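Local atomic coordinates of possible transcriptional regulatory arsR-family protein (Mycobacterium bovis, PDB entry 3GW2), a protein that probably binds DNA through a winged helix-turn-helix domain as an ArsR-family transcriptional regulator, in a network that coordinates tolerance to the antitubercular drug bedaquiline. Residues Ala16-Gly19 with Lys20-Asn24; Leu28-Leu31 with Asp32-Gln36; Gly37-Ala40 with Val41-Ala45; Ala57-Gln60 with Ala61-Ser64. All blocks are in the same frame, centred on the assembly; numbering follows the deposited sequence.

Contact 1: Ala16-Gly19 with Lys20-Asn24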
loop_
_atom_site.group_PDB
_atom_site.type_symbol
_atom_site.label_atom_id
_atom_site.label_comp_id
_atom_site.label_asym_id
_atom_site.label_seq_id
_atom_site.Cartn_x
_atom_site.Cartn_y
_atom_site.Cartn_z
ATOM N N ALA A 16 4.096 -5.960 1.809
ATOM C CA ALA A 16 3.779 -5.416 3.133
ATOM C C ALA A 16 4.609 -4.154 3.414
ATOM O O ALA A 16 4.078 -3.157 3.929
ATOM C CB ALA A 16 3.986 -6.473 4.220
ATOM N N ARG A 17 5.892 -4.185 3.042
ATOM C CA ARG A 17 6.763 -2.999 3.167
ATOM C C ARG A 17 6.304 -1.868 2.247
ATOM O O ARG A 17 6.323 -0.710 2.639
ATOM C CB ARG A 17 8.238 -3.357 2.932
ATOM C CG ARG A 17 8.793 -4.326 3.979
ATOM C CD ARG A 17 10.289 -4.623 3.808
ATOM N NE ARG A 17 10.642 -5.918 4.398
ATOM C CZ ARG A 17 10.912 -7.018 3.699
ATOM N NH1 ARG A 17 10.889 -6.986 2.371
ATOM N NH2 ARG A 17 11.216 -8.159 4.323
ATOM N N VAL A 18 5.848 -2.210 1.038
ATOM C CA VAL A 18 5.239 -1.213 0.146
ATOM C C VAL A 18 4.024 -0.567 0.814
ATOM O O VAL A 18 3.919 0.661 0.870
ATOM C CB VAL A 18 4.836 -1.811 -1.231
ATOM C CG1 VAL A 18 4.136 -0.769 -2.084
ATOM C CG2 VAL A 18 6.046 -2.366 -1.956
ATOM N N GLY A 19 3.117 -1.400 1.328
ATOM C CA GLY A 19 1.951 -0.920 2.049
ATOM C C GLY A 19 2.295 -0.052 3.249
ATOM O O GLY A 19 1.685 0.998 3.456
ATOM N N LYS A 20 3.268 -0.499 4.039
ATOM C CA LYS A 20 3.761 0.271 5.183
ATOM C C LYS A 20 4.240 1.650 4.741
ATOM O O LYS A 20 3.892 2.646 5.363
ATOM C CB LYS A 20 4.881 -0.490 5.902
ATOM C CG LYS A 20 5.397 0.180 7.186
ATOM C CD LYS A 20 6.132 -0.840 8.075
ATOM C CE LYS A 20 6.415 -0.278 9.474
ATOM N NZ LYS A 20 7.050 1.081 9.388
ATOM N N ALA A 21 5.006 1.708 3.649
ATOM C CA ALA A 21 5.478 2.989 3.103
ATOM C C ALA A 21 4.329 3.910 2.716
ATOM O O ALA A 21 4.423 5.126 2.890
ATOM C CB ALA A 21 6.389 2.763 1.902
ATOM N N LEU A 22 3.249 3.324 2.193
ATOM C CA LEU A 22 2.106 4.088 1.711
ATOM C C LEU A 22 1.165 4.491 2.832
ATOM O O LEU A 22 0.288 5.325 2.637
ATOM C CB LEU A 22 1.329 3.283 0.650
ATOM C CG LEU A 22 1.931 3.095 -0.748
ATOM C CD1 LEU A 22 1.135 2.061 -1.587
ATOM C CD2 LEU A 22 2.039 4.417 -1.500
ATOM N N ALA A 23 1.356 3.904 4.008
ATOM C CA ALA A 23 0.371 3.979 5.091
ATOM C C ALA A 23 0.432 5.261 5.924
ATOM O O ALA A 23 0.180 5.227 7.116
ATOM C CB ALA A 23 0.494 2.750 6.006
ATOM N N ASN A 24 0.763 6.381 5.294
ATOM C CA ASN A 24 0.824 7.659 5.981
ATOM C C ASN A 24 0.441 8.750 4.994
ATOM O O ASN A 24 1.139 8.968 4.001
ATOM C CB ASN A 24 2.227 7.879 6.565
ATOM C CG ASN A 24 2.341 9.170 7.366
ATOM O OD1 ASN A 24 2.244 10.265 6.816
ATOM N ND2 ASN A 24 2.560 9.042 8.665
#
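Lys-20 N donates to Ala-16 O at 2.8 Å in the last turns of helix 11-22, the helix that runs into the dimer interface of this ArsR-family winged helix-turn-helix protein. The methylene CB of Lys-20 rests near the same carbonyl oxygen, while the rest of the chain, with CG anti to the backbone N (chi1 -175°), leads off the helix. At Ala-21 the i to i-4 pattern continues: its N binds Arg-17 O at 2.9 Å, and its CB lies 3.4 Å from Val-18 O. Leu-22 N reaches Val-18 O at 3.0 Å with a bent N-H...O angle of 141°, and adds a weak bond to Gly-19 O. The side chains of Leu-22 and Val-18 lie alongside each other, pointing the same way, and both touch Leu-67. This apolar pair is loose, Val-18 CG1 standing 4.2 Å from Leu-22 CD1; Val-18 also meets Val-93 of the second subunit, and Leu-22 meets Gly-19 of that subunit. Ala-23 sets its CB 3.3 Å from Gly-19 O. The end of the Asn-24 side chain leads away, and its OD1 caps Arg-27 N, past the turn that leads into helix 27-34.

Contact 2: Leu28-Leu31 with Asp32-Gln36; sequences LQIL and DLLAQ
Leu-34 lies against Ile-30 one turn earlier in helix 27-34, and the two side chains run side by side in the same direction. Followed outward, CB of Leu-34 lies 3.6 Å from Ile-30 O, with Leu-31 O a little farther off. Because CG stands anti to the carbonyl carbon (chi1 -64°), it folds back beside the backbone N and comes to 3.3 Å from the same Ile-30 O. From there CD1 reaches along the helix to Ile-30 CG2 at 3.9 Å, while CD2 turns to the neighbouring elements and packs on Ile-44 of helix 41-48. The branch of Ile-30 that does the touching is the methyl anti to its backbone N; Ile-30 also meets Asn-58, Leu-59 and Leu-62 of helix 52-64.

Beneath the side chains the backbone is regular helix. Leu-33 N binds Gln-29 O at 2.9 Å and Leu-34 N binds Ile-30 O at 2.9 Å, whereas the bond from Asp-32 N to Leu-28 O is longer, 3.2 Å. Ala-35 CB lies 3.1 Å from Leu-31 O.

On the side turned to the second subunit, Asp-32 packs on Leu-12 of that subunit and stands at long range from its Lys-8. The chemistry is thus divided round the helix: aliphatic contacts join Ile-30 and Leu-34 to the interior of the winged-helix domain, and the carboxylate of Asp-32 lies at the subunit boundary, where its long, weak ion pair with Lys-8 of the second subunit would probably contribute little.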
loop_
_atom_site.group_PDB
_atom_site.type_symbol
_atom_site.label_atom_id
_atom_site.label_comp_id
_atom_site.label_asym_id
_atom_site.label_seq_id
_atom_site.Cartn_x
_atom_site.Cartn_y
_atom_site.Cartn_z
ATOM N N LEU A 28 2.593 10.645 1.767
ATOM C CA LEU A 28 2.207 10.569 0.351
ATOM C C LEU A 28 2.368 11.902 -0.418
ATOM O O LEU A 28 2.494 11.916 -1.653
ATOM C CB LEU A 28 0.771 10.064 0.237
ATOM C CG LEU A 28 0.508 8.542 0.218
ATOM C CD1 LEU A 28 1.596 7.751 0.902
ATOM C CD2 LEU A 28 -0.824 8.256 0.846
ATOM N N GLN A 29 2.343 13.012 0.312
ATOM C CA GLN A 29 2.632 14.331 -0.263
ATOM C C GLN A 29 4.010 14.355 -0.903
ATOM O O GLN A 29 4.188 14.920 -1.976
ATOM C CB GLN A 29 2.529 15.427 0.799
ATOM C CG GLN A 29 1.130 15.573 1.373
ATOM C CD GLN A 29 1.031 16.645 2.436
ATOM O OE1 GLN A 29 0.118 16.626 3.263
ATOM N NE2 GLN A 29 1.957 17.591 2.415
ATOM N N ILE A 30 4.972 13.707 -0.257
ATOM C CA ILE A 30 6.317 13.564 -0.814
ATOM C C ILE A 30 6.282 12.945 -2.199
ATOM O O ILE A 30 6.964 13.409 -3.111
ATOM C CB ILE A 30 7.243 12.737 0.111
ATOM C CG1 ILE A 30 7.506 13.502 1.426
ATOM C CG2 ILE A 30 8.561 12.423 -0.609
ATOM C CD1 ILE A 30 8.195 12.682 2.534
ATOM N N LEU A 31 5.463 11.910 -2.364
ATOM C CA LEU A 31 5.348 11.224 -3.656
ATOM C C LEU A 31 4.788 12.132 -4.737
ATOM O O LEU A 31 5.313 12.168 -5.851
ATOM C CB LEU A 31 4.538 9.921 -3.515
ATOM C CG LEU A 31 5.230 8.796 -2.744
ATOM C CD1 LEU A 31 4.316 7.581 -2.644
ATOM C CD2 LEU A 31 6.552 8.403 -3.404
ATOM N N ASP A 32 3.749 12.901 -4.406
ATOM C CA ASP A 32 3.203 13.895 -5.343
ATOM C C ASP A 32 4.230 14.941 -5.713
ATOM O O ASP A 32 4.309 15.365 -6.867
ATOM C CB ASP A 32 1.959 14.574 -4.770
ATOM C CG ASP A 32 0.679 14.037 -5.374
ATOM O OD1 ASP A 32 0.541 14.045 -6.620
ATOM O OD2 ASP A 32 -0.203 13.603 -4.612
ATOM N N LEU A 33 5.042 15.330 -4.734
ATOM C CA LEU A 33 6.080 16.327 -4.948
ATOM C C LEU A 33 7.187 15.833 -5.879
ATOM O O LEU A 33 7.674 16.584 -6.728
ATOM C CB LEU A 33 6.674 16.774 -3.611
ATOM C CG LEU A 33 7.654 17.932 -3.682
ATOM C CD1 LEU A 33 6.948 19.251 -4.027
ATOM C CD2 LEU A 33 8.406 18.037 -2.374
ATOM N N LEU A 34 7.580 14.573 -5.716
ATOM C CA LEU A 34 8.654 14.001 -6.521
ATOM C C LEU A 34 8.171 13.553 -7.901
ATOM O O LEU A 34 8.974 13.202 -8.755
ATOM C CB LEU A 34 9.297 12.822 -5.781
ATOM C CG LEU A 34 10.009 13.111 -4.453
ATOM C CD1 LEU A 34 10.517 11.824 -3.882
ATOM C CD2 LEU A 34 11.145 14.102 -4.645
ATOM N N ALA A 35 6.858 13.568 -8.099
ATOM C CA ALA A 35 6.231 13.008 -9.287
ATOM C C ALA A 35 5.760 14.113 -10.185
ATOM O O ALA A 35 4.685 14.656 -9.960
ATOM C CB ALA A 35 5.034 12.110 -8.890
ATOM N N GLN A 36 6.569 14.483 -11.178
ATOM C CA GLN A 36 7.925 13.952 -11.317
ATOM C C GLN A 36 9.025 15.047 -11.224
ATOM O O GLN A 36 8.830 16.223 -11.589
ATOM C CB GLN A 36 8.041 13.087 -12.581
ATOM C CG GLN A 36 9.350 12.295 -12.739
ATOM C CD GLN A 36 9.405 10.982 -11.965
ATOM O OE1 GLN A 36 8.430 10.215 -11.915
ATOM N NE2 GLN A 36 10.569 10.697 -11.386
#

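Contact 3: Gly37-Ala40 with Val41-Ala45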
loop_
_atom_site.group_PDB
_atom_site.type_symbol
_atom_site.label_atom_id
_atom_site.label_comp_id
_atom_site.label_asym_id
_atom_site.label_seq_id
_atom_site.Cartn_x
_atom_site.Cartn_y
_atom_site.Cartn_z
ATOM N N GLY A 37 10.182 14.626 -10.728
ATOM C CA GLY A 37 11.364 15.452 -10.647
ATOM C C GLY A 37 11.982 15.227 -9.286
ATOM O O GLY A 37 11.358 15.516 -8.263
ATOM N N GLU A 38 13.200 14.695 -9.287
ATOM C CA GLU A 38 13.978 14.487 -8.074
ATOM C C GLU A 38 14.179 15.790 -7.285
ATOM O O GLU A 38 14.318 16.859 -7.872
ATOM C CB GLU A 38 15.307 13.832 -8.452
ATOM C CG GLU A 38 16.504 14.247 -7.643
ATOM C CD GLU A 38 17.808 13.816 -8.279
ATOM O OE1 GLU A 38 18.537 14.685 -8.795
ATOM O OE2 GLU A 38 18.116 12.614 -8.250
ATOM N N ARG A 39 14.158 15.704 -5.954
ATOM C CA ARG A 39 14.405 16.893 -5.124
ATOM C C ARG A 39 15.291 16.564 -3.927
ATOM O O ARG A 39 15.353 15.412 -3.495
ATOM C CB ARG A 39 13.078 17.571 -4.705
ATOM C CG ARG A 39 12.091 17.774 -5.900
ATOM C CD ARG A 39 11.352 19.122 -5.968
ATOM N NE ARG A 39 12.176 20.280 -5.622
ATOM C CZ ARG A 39 11.707 21.523 -5.476
ATOM N NH1 ARG A 39 10.418 21.777 -5.644
ATOM N NH2 ARG A 39 12.527 22.517 -5.159
ATOM N N ALA A 40 16.000 17.575 -3.424
ATOM C CA ALA A 40 16.824 17.445 -2.220
ATOM C C ALA A 40 15.938 17.338 -0.981
ATOM O O ALA A 40 14.838 17.867 -0.961
ATOM C CB ALA A 40 17.792 18.641 -2.081
ATOM N N VAL A 41 16.437 16.664 0.052
ATOM C CA VAL A 41 15.731 16.514 1.330
ATOM C C VAL A 41 15.252 17.875 1.876
ATOM O O VAL A 41 14.091 18.012 2.308
ATOM C CB VAL A 41 16.643 15.828 2.390
ATOM C CG1 VAL A 41 15.940 15.711 3.744
ATOM C CG2 VAL A 41 17.088 14.461 1.892
ATOM N N GLU A 42 16.160 18.860 1.859
ATOM C CA GLU A 42 15.883 20.209 2.366
ATOM C C GLU A 42 14.651 20.781 1.667
ATOM O O GLU A 42 13.727 21.302 2.311
ATOM C CB GLU A 42 17.094 21.129 2.116
ATOM C CG GLU A 42 17.483 21.987 3.306
ATOM C CD GLU A 42 18.356 23.198 2.924
ATOM O OE1 GLU A 42 19.353 23.031 2.167
ATOM O OE2 GLU A 42 18.037 24.326 3.385
ATOM N N ALA A 43 14.641 20.663 0.335
ATOM C CA ALA A 43 13.532 21.167 -0.480
ATOM C C ALA A 43 12.215 20.432 -0.188
ATOM O O ALA A 43 11.152 21.059 -0.095
ATOM C CB ALA A 43 13.886 21.107 -1.979
ATOM N N ILE A 44 12.295 19.112 -0.037
ATOM C CA ILE A 44 11.134 18.265 0.263
ATOM C C ILE A 44 10.546 18.620 1.642
ATOM O O ILE A 44 9.322 18.693 1.817
ATOM C CB ILE A 44 11.519 16.752 0.230
ATOM C CG1 ILE A 44 11.897 16.320 -1.195
ATOM C CG2 ILE A 44 10.388 15.869 0.755
ATOM C CD1 ILE A 44 12.713 15.038 -1.257
ATOM N N ALA A 45 11.425 18.850 2.606
ATOM C CA ALA A 45 11.024 19.237 3.956
ATOM C C ALA A 45 10.287 20.576 3.923
ATOM O O ALA A 45 9.207 20.728 4.504
ATOM C CB ALA A 45 12.247 19.339 4.843
#
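Ala-40 O takes the hydrogen bond that starts helix 41-48, accepting from Ile-44 N at 3.0 Å. The N-H...O angle of 161° is fairly straight. Ala-40 occupies the N-cap position, where strand 39-40 passes directly into the helix.

Van der Waals contacts surround this bond. Ile-44, its CG1 beside the backbone N (chi1 -66°), brings that carbon to 3.3 Å from Ala-40 O and 3.9 Å from Arg-39 CB. Its CD1 goes on to Arg-39 O, 3.5 Å away. Beyond these neighbours Ile-44 is buried against Ile-30, Leu-33 and Leu-34 of helix 27-34 and Leu-59 of helix 52-64. Ala-43 CB touches the same carbonyl oxygen of Ala-40 from 3.5 Å.

The contact to the charged side chain is looser. The Arg-39 chain, kinked at its second and third torsions, brings NH2 to 3.7 Å from Ala-43 CB, the guanidinium obliquely disposed to the methyl. Glu-42 and Glu-38 form salt bridges with Arg-76 and Arg-71, respectively, both outside the segments.

Backbone pairing of Arg-39 with Tyr-79 ties the short strand to strand 76-81. A short strand leading straight into the first helix of the helix-turn-helix is characteristic of the winged-helix fold.

Contact 4: Ala57-Gln60 with Ala61-Ser64; sequences ANLQ and ALKS
The peptide carbonyl of Gln-60 is met by Ser-64 on both faces of its plane: OG and N of the serine reach Gln-60 O from opposite faces. The backbone bond, 2.9 Å from Ser-64 N to Gln-60 O, is the ordinary helical one. The hydroxyl OG of Ser-64 donates to the same Gln-60 O at 3.0 Å, from well above the carbonyl plane (37° out of it). With OG turned beside its own backbone N (chi1 -56°), Ser-64 can fold its side chain back over the preceding turn. Two bonds thus grip one oxygen at the C-terminal end of helix 52-64. A second flat group, the carboxamide of Asn-58, uses OD1 to accept from Arg-27 NH1.

One turn on from Asn-58, Leu-62 N binds Asn-58 O at 3.0 Å, and Leu-62 CG lies 3.4 Å from that oxygen. Leu-62 CD1 is loosely set against Leu-59 CD2, at 4.5 Å. Lys-63 rests its CB 3.4 Å from Leu-59 O.

This is the second helix of the helix-turn-helix motif. Leu-59 packs on Val-41 and Ile-44 of helix 41-48, Leu-62 on Ile-30 of helix 27-34 and on Val-68 of strand 68-73.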
loop_
_atom_site.group_PDB
_atom_site.type_symbol
_atom_site.label_atom_id
_atom_site.label_comp_id
_atom_site.label_asym_id
_atom_site.label_seq_id
_atom_site.Cartn_x
_atom_site.Cartn_y
_atom_site.Cartn_z
ATOM N N ALA A 57 12.947 10.835 8.166
ATOM C CA ALA A 57 12.227 9.635 8.613
ATOM C C ALA A 57 11.205 9.143 7.573
ATOM O O ALA A 57 11.157 7.955 7.275
ATOM C CB ALA A 57 11.542 9.864 9.989
ATOM N N ASN A 58 10.397 10.047 7.033
ATOM C CA ASN A 58 9.404 9.671 6.038
ATOM C C ASN A 58 10.060 9.208 4.727
ATOM O O ASN A 58 9.567 8.283 4.085
ATOM C CB ASN A 58 8.447 10.828 5.745
ATOM C CG ASN A 58 7.328 10.933 6.755
ATOM O OD1 ASN A 58 6.756 9.932 7.169
ATOM N ND2 ASN A 58 6.996 12.158 7.144
ATOM N N LEU A 59 11.157 9.864 4.332
ATOM C CA LEU A 59 11.910 9.438 3.143
ATOM C C LEU A 59 12.525 8.035 3.297
ATOM O O LEU A 59 12.481 7.227 2.372
ATOM C CB LEU A 59 12.959 10.488 2.759
ATOM C CG LEU A 59 12.340 11.755 2.153
ATOM C CD1 LEU A 59 13.289 12.945 2.247
ATOM C CD2 LEU A 59 11.901 11.506 0.693
ATOM N N GLN A 60 13.082 7.752 4.473
ATOM C CA GLN A 60 13.514 6.398 4.833
ATOM C C GLN A 60 12.383 5.377 4.744
ATOM O O GLN A 60 12.584 4.268 4.233
ATOM C CB GLN A 60 14.100 6.371 6.242
ATOM C CG GLN A 60 15.607 6.315 6.285
ATOM C CD GLN A 60 16.283 7.511 5.648
ATOM O OE1 GLN A 60 16.808 7.416 4.532
ATOM N NE2 GLN A 60 16.288 8.644 6.354
ATOM N N ALA A 61 11.202 5.751 5.234
ATOM C CA ALA A 61 10.035 4.881 5.159
ATOM C C ALA A 61 9.672 4.574 3.712
ATOM O O ALA A 61 9.401 3.423 3.371
ATOM C CB ALA A 61 8.851 5.482 5.905
ATOM N N LEU A 62 9.682 5.598 2.859
ATOM C CA LEU A 62 9.463 5.408 1.416
ATOM C C LEU A 62 10.519 4.517 0.769
ATOM O O LEU A 62 10.194 3.645 -0.048
ATOM C CB LEU A 62 9.356 6.752 0.692
ATOM C CG LEU A 62 8.115 7.576 1.067
ATOM C CD1 LEU A 62 8.234 8.973 0.477
ATOM C CD2 LEU A 62 6.833 6.878 0.597
ATOM N N LYS A 63 11.775 4.726 1.151
ATOM C CA LYS A 63 12.906 3.946 0.632
ATOM C C LYS A 63 12.821 2.459 1.015
ATOM O O LYS A 63 13.066 1.593 0.176
ATOM C CB LYS A 63 14.213 4.549 1.136
ATOM C CG LYS A 63 15.466 4.202 0.326
ATOM C CD LYS A 63 16.659 4.862 1.010
ATOM C CE LYS A 63 17.989 4.601 0.306
ATOM N NZ LYS A 63 18.454 3.190 0.446
ATOM N N SER A 64 12.461 2.161 2.264
ATOM C CA SER A 64 12.312 0.768 2.719
ATOM C C SER A 64 11.204 0.037 1.971
ATOM O O SER A 64 11.234 -1.177 1.849
ATOM C CB SER A 64 12.020 0.704 4.219
ATOM O OG SER A 64 13.022 1.379 4.960
#

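Overall arrangement
All four contacts are local in sequence, three along helices (contacts 1 and 2 running into the next turn) and one at a strand-to-helix junction. Contacts 1, 2 and 4 are partly buried, contact 3 a surface one, yet buried aliphatic residues join them. Ile-30 of contact 2 bridges to Ile-44 of contact 3 and to Leu-59 and Leu-62 of contact 4, forming a shared core, while contact 1 touches contact 4 through Ala-21 and contact 2 through Leu-22. Contacts 3 and 4 belong to the helix-turn-helix and are not touched by the other subunit; contacts 1 and 2 both meet it. Salt bridges to outside residues mark contact 3, whereas contact 4 has the serine hydroxyl bond.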